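Local structure of DyP (Bjerkandera adusta, 3VXJ) at residues G215-F220 and S361-G366; L272-D277 and E300-F305. The protein is a heme b peroxidase of the DyP family that probably oxidises dyes and phenols with hydrogen peroxide. One frame throughout, in Å; residues are numbered along the deposited sequence.

How the interactions relate
Both interactions belong to the C-terminal, heme-binding half of the peroxidase, and the chain between G215-F220 and S361-G366 contains the whole of interaction 2. They do not touch: their centres are 31 Å apart and their nearest atoms about 15 Å. Interaction 1 is buried at one end of the two inner strands of a four-stranded sheet, with the side chain of I363 about 10 Å from the heme. Interaction 2 is at the surface, yet the side chain of L272 lies about 11 Å from the heme, about 10 Å from a bound 2,6-dimethoxyphenol and about 7 Å from the side chain of R263, which binds heme b. H308, the axial iron ligand, follows three residues after F305.

Interaction 1. Residues G215-F220 and S361-G366; sequences GSFMAF and SIIGNG
S216 comes near S361 close to the beginning of strand 216-225, its OG 4.4 Å from S361 N, and the hydroxyl hydrogen-bonds to I197 O. F217 does most of the work. Its CG is anti to the carbonyl carbon (chi1 -69°), which turns the ring so that its edge faces the S361 carbonyl. There S361 O lies close to the ring plane, with F217 CD2 3.2 Å and F217 CE2 3.4 Å from that oxygen; such an aromatic C-H edge suits the negative end of the carbonyl. The strand is one of the two inner members of the four-stranded antiparallel sheet of the ferredoxin-like DyP fold, and S361-G366 is the loop leaving its neighbour 353-360 for helix 367-375. From the loop, I363 crosses F217 at about a right angle and lays its CG1 3.6 Å from F217 CB, while I363 CD1 lies 4.0 Å from F217 CD1. F90 and F429 also meet the F217 ring, so it is packed among aromatics. Past F217 the chain turns M218 away from the loop, and A219 again points its CB toward it.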
loop_
_atom_site.group_PDB
_atom_site.type_symbol
_atom_site.label_atom_id
_atom_site.label_comp_id
_atom_site.label_asym_id
_atom_site.label_seq_id
_atom_site.Cartn_x
_atom_site.Cartn_y
_atom_site.Cartn_z
ATOM N N GLY A 215 -7.352 9.156 -14.190
ATOM C CA GLY A 215 -6.136 8.419 -13.882
ATOM C C GLY A 215 -5.840 8.503 -12.393
ATOM O O GLY A 215 -6.612 9.071 -11.618
ATOM N N SER A 216 -4.716 7.920 -11.984
ATOM C CA SER A 216 -4.257 8.047 -10.599
ATOM C C SER A 216 -2.757 7.806 -10.541
ATOM O O SER A 216 -2.188 7.144 -11.418
ATOM C CB SER A 216 -4.986 7.035 -9.694
ATOM O OG SER A 216 -4.675 7.250 -8.317
ATOM N N PHE A 217 -2.111 8.347 -9.507
ATOM C CA PHE A 217 -0.698 8.052 -9.273
ATOM C C PHE A 217 -0.535 6.890 -8.318
ATOM O O PHE A 217 -1.156 6.864 -7.245
ATOM C CB PHE A 217 0.055 9.259 -8.708
ATOM C CG PHE A 217 0.212 10.387 -9.686
ATOM C CD1 PHE A 217 1.226 10.373 -10.649
ATOM C CD2 PHE A 217 -0.674 11.452 -9.668
ATOM C CE1 PHE A 217 1.357 11.418 -11.562
ATOM C CE2 PHE A 217 -0.545 12.505 -10.567
ATOM C CZ PHE A 217 0.467 12.486 -11.521
ATOM N N MET A 218 0.300 5.935 -8.717
ATOM C CA MET A 218 0.719 4.844 -7.856
ATOM C C MET A 218 2.089 5.114 -7.243
ATOM O O MET A 218 3.048 5.469 -7.945
ATOM C CB MET A 218 0.785 3.543 -8.652
ATOM C CG MET A 218 1.152 2.338 -7.773
ATOM S SD MET A 218 1.955 0.970 -8.613
ATOM C CE MET A 218 0.580 0.292 -9.526
ATOM N N ALA A 219 2.174 4.929 -5.927
ATOM C CA ALA A 219 3.448 4.775 -5.243
ATOM C C ALA A 219 3.637 3.269 -5.067
ATOM O O ALA A 219 2.880 2.609 -4.350
ATOM C CB ALA A 219 3.427 5.481 -3.898
ATOM N N PHE A 220 4.622 2.734 -5.774
ATOM C CA PHE A 220 5.024 1.350 -5.631
ATOM C C PHE A 220 6.249 1.278 -4.718
ATOM O O PHE A 220 7.194 2.058 -4.868
ATOM C CB PHE A 220 5.366 0.728 -6.995
ATOM C CG PHE A 220 5.819 -0.693 -6.883
ATOM C CD1 PHE A 220 4.885 -1.705 -6.748
ATOM C CD2 PHE A 220 7.171 -1.025 -6.868
ATOM C CE1 PHE A 220 5.282 -3.025 -6.600
ATOM C CE2 PHE A 220 7.570 -2.342 -6.715
ATOM C CZ PHE A 220 6.627 -3.339 -6.587
ATOM N N SER A 361 -4.432 10.975 -6.017
ATOM C CA SER A 361 -4.259 11.991 -7.049
ATOM C C SER A 361 -2.994 12.828 -6.841
ATOM O O SER A 361 -2.419 13.311 -7.815
ATOM C CB SER A 361 -5.483 12.901 -7.112
ATOM O OG SER A 361 -5.608 13.582 -5.876
ATOM N N ILE A 362 -2.584 13.011 -5.583
ATOM C CA ILE A 362 -1.444 13.871 -5.256
ATOM C C ILE A 362 -0.522 13.036 -4.396
ATOM O O ILE A 362 -0.844 12.725 -3.247
ATOM C CB ILE A 362 -1.876 15.165 -4.519
ATOM C CG1 ILE A 362 -2.788 16.011 -5.411
ATOM C CG2 ILE A 362 -0.648 15.994 -4.083
ATOM C CD1 ILE A 362 -3.601 17.074 -4.661
ATOM N N ILE A 363 0.604 12.624 -4.978
ATOM C CA ILE A 363 1.551 11.756 -4.271
ATOM C C ILE A 363 1.925 12.361 -2.917
ATOM O O ILE A 363 1.947 11.666 -1.895
ATOM C CB ILE A 363 2.801 11.464 -5.131
ATOM C CG1 ILE A 363 2.404 10.615 -6.344
ATOM C CG2 ILE A 363 3.879 10.746 -4.305
ATOM C CD1 ILE A 363 3.533 10.408 -7.354
ATOM N N GLY A 364 2.177 13.666 -2.916
ATOM C CA GLY A 364 2.587 14.380 -1.711
ATOM C C GLY A 364 1.564 14.420 -0.591
ATOM O O GLY A 364 1.913 14.700 0.550
ATOM N N ASN A 365 0.305 14.136 -0.915
ATOM C CA ASN A 365 -0.777 14.141 0.064
ATOM C C ASN A 365 -1.169 12.749 0.556
ATOM O O ASN A 365 -1.851 12.631 1.568
ATOM C CB ASN A 365 -2.019 14.825 -0.516
ATOM C CG ASN A 365 -1.876 16.316 -0.597
ATOM O OD1 ASN A 365 -0.913 16.903 -0.075
ATOM N ND2 ASN A 365 -2.839 16.949 -1.241
ATOM N N GLY A 366 -0.772 11.707 -0.169
ATOM C CA GLY A 366 -1.169 10.341 0.174
ATOM C C GLY A 366 0.006 9.614 0.780
ATOM O O GLY A 366 0.436 9.945 1.882
#

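Interaction 2. Residues L272-D277 and E300-F305; sequences LAPTAD and ETRCPF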
loop_
_atom_site.group_PDB
_atom_site.type_symbol
_atom_site.label_atom_id
_atom_site.label_comp_id
_atom_site.label_asym_id
_atom_site.label_seq_id
_atom_site.Cartn_x
_atom_site.Cartn_y
_atom_site.Cartn_z
ATOM N N LEU A 272 -11.092 -0.564 19.638
ATOM C CA LEU A 272 -12.321 -1.267 20.054
ATOM C C LEU A 272 -12.076 -2.486 20.948
ATOM O O LEU A 272 -12.932 -2.835 21.767
ATOM C CB LEU A 272 -13.141 -1.700 18.837
ATOM C CG LEU A 272 -13.618 -0.583 17.907
ATOM C CD1 LEU A 272 -14.413 -1.178 16.742
ATOM C CD2 LEU A 272 -14.453 0.442 18.668
ATOM N N ALA A 273 -10.924 -3.126 20.770
ATOM C CA ALA A 273 -10.551 -4.342 21.491
ATOM C C ALA A 273 -9.182 -4.101 22.133
ATOM O O ALA A 273 -8.163 -4.627 21.673
ATOM C CB ALA A 273 -10.499 -5.510 20.524
ATOM N N PRO A 274 -9.144 -3.295 23.208
ATOM C CA PRO A 274 -7.857 -2.805 23.695
ATOM C C PRO A 274 -7.025 -3.770 24.539
ATOM O O PRO A 274 -5.844 -3.491 24.744
ATOM C CB PRO A 274 -8.239 -1.561 24.504
ATOM C CG PRO A 274 -9.621 -1.816 24.958
ATOM C CD PRO A 274 -10.281 -2.607 23.856
ATOM N N THR A 275 -7.607 -4.868 25.021
ATOM C CA THR A 275 -6.876 -5.782 25.916
ATOM C C THR A 275 -6.737 -7.224 25.444
ATOM O O THR A 275 -5.870 -7.942 25.936
ATOM C CB THR A 275 -7.458 -5.789 27.341
ATOM O OG1 THR A 275 -8.837 -6.168 27.285
ATOM C CG2 THR A 275 -7.308 -4.409 27.986
ATOM N N ALA A 276 -7.589 -7.652 24.521
ATOM C CA ALA A 276 -7.555 -9.019 24.004
ATOM C C ALA A 276 -8.126 -9.001 22.606
ATOM O O ALA A 276 -8.950 -8.139 22.261
ATOM C CB ALA A 276 -8.357 -9.963 24.890
ATOM N N ASP A 277 -7.680 -9.950 21.794
ATOM C CA ASP A 277 -8.181 -10.073 20.438
ATOM C C ASP A 277 -9.676 -10.412 20.446
ATOM O O ASP A 277 -10.199 -11.013 21.396
ATOM C CB ASP A 277 -7.353 -11.122 19.686
ATOM C CG ASP A 277 -7.696 -11.215 18.209
ATOM O OD1 ASP A 277 -8.280 -10.271 17.633
ATOM O OD2 ASP A 277 -7.382 -12.263 17.618
ATOM N N GLU A 300 -2.872 6.813 26.023
ATOM C CA GLU A 300 -2.457 5.709 25.149
ATOM C C GLU A 300 -2.914 4.335 25.616
ATOM O O GLU A 300 -2.523 3.328 25.027
ATOM C CB GLU A 300 -0.938 5.718 24.940
ATOM C CG GLU A 300 -0.457 7.035 24.389
ATOM C CD GLU A 300 0.992 7.005 23.978
ATOM O OE1 GLU A 300 1.281 6.412 22.919
ATOM O OE2 GLU A 300 1.836 7.609 24.695
ATOM N N THR A 301 -3.766 4.261 26.635
ATOM C CA THR A 301 -4.204 2.930 27.054
ATOM C C THR A 301 -4.896 2.150 25.942
ATOM O O THR A 301 -4.570 0.987 25.698
ATOM C CB THR A 301 -5.093 2.974 28.284
ATOM O OG1 THR A 301 -4.299 3.450 29.369
ATOM C CG2 THR A 301 -5.629 1.566 28.624
ATOM N N ARG A 302 -5.835 2.785 25.257
ATOM C CA ARG A 302 -6.563 2.056 24.223
ATOM C C ARG A 302 -5.746 1.857 22.946
ATOM O O ARG A 302 -5.891 0.841 22.284
ATOM C CB ARG A 302 -7.905 2.725 23.929
ATOM C CG ARG A 302 -8.840 2.726 25.129
ATOM C CD ARG A 302 -10.243 3.218 24.788
ATOM N NE ARG A 302 -11.005 2.204 24.069
ATOM C CZ ARG A 302 -11.725 1.242 24.639
ATOM N NH1 ARG A 302 -11.787 1.131 25.951
ATOM N NH2 ARG A 302 -12.375 0.364 23.884
ATOM N N CYS A 303 -4.911 2.831 22.593
ATOM C CA CYS A 303 -4.068 2.744 21.388
ATOM C C CYS A 303 -2.887 3.693 21.526
ATOM O O CYS A 303 -3.090 4.862 21.863
ATOM C CB CYS A 303 -4.878 3.127 20.137
ATOM S SG CYS A 303 -4.023 2.841 18.571
ATOM N N PRO A 304 -1.650 3.217 21.239
ATOM C CA PRO A 304 -0.539 4.184 21.212
ATOM C C PRO A 304 -0.748 5.284 20.176
ATOM O O PRO A 304 -1.415 5.064 19.157
ATOM C CB PRO A 304 0.679 3.326 20.829
ATOM C CG PRO A 304 0.268 1.898 21.168
ATOM C CD PRO A 304 -1.204 1.858 20.864
ATOM N N PHE A 305 -0.171 6.450 20.430
ATOM C CA PHE A 305 -0.249 7.545 19.465
ATOM C C PHE A 305 0.473 7.206 18.163
ATOM O O PHE A 305 0.084 7.696 17.100
ATOM C CB PHE A 305 0.329 8.843 20.035
ATOM C CG PHE A 305 -0.364 9.339 21.278
ATOM C CD1 PHE A 305 -1.756 9.404 21.355
ATOM C CD2 PHE A 305 0.387 9.794 22.365
ATOM C CE1 PHE A 305 -2.389 9.878 22.508
ATOM C CE2 PHE A 305 -0.240 10.258 23.517
ATOM C CZ PHE A 305 -1.626 10.307 23.581
HETATM O O HOH W 1 -4.561 -1.528 23.098
HETATM O O HOH W 2 -4.618 -1.670 26.542
#
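P274 and R302 join two surface loops of the C-terminal DyP region, one on each side in sequence of the short helix 279-282. The proline ring and the arginine side chain lie side by side and point the same way. P274 CG sits 3.5 Å above one face of the R302 guanidinium, offset toward its rim, while P274 CD comes 3.6 Å from R302 NH2. The arginine gets there through a bend at chi3 (76°), which folds the guanidinium over the pyrrolidine. Its N-H groups are held by other residues: NE makes a salt bridge with D295 OD2, and NH2 donates to D271 O, leaving L272 O as a more distant, oblique neighbour. Shortening R302 to an alanine removes the guanidinium, so D295 would probably lose its charged mate, D271 O a donor and P274 its cover on that side.

Beside this proline-guanidinium contact, water joins the two backbones. One water lies 2.9 Å from P274 O and 2.8 Å from R302 O; a second stands 2.8 Å from P274 O and 2.8 Å from T301 O. P274 O is thus approached by both waters, but with further acceptors close by, the two probably cannot make every one of these bonds at once.

The 300-305 loop is also tied to itself. F305 N donates to E300 OE1 at 2.9 Å and 167°, meeting the carboxylate on its anti side and 33° out of its plane, while E300 CG rests over a face of the F305 ring. Around the two loops, R259 of helix 249-261 donates to E300 O, W264 NE1 in the following loop donates to A273 O, and C303 and F305 pack on R310 of helix 308-312.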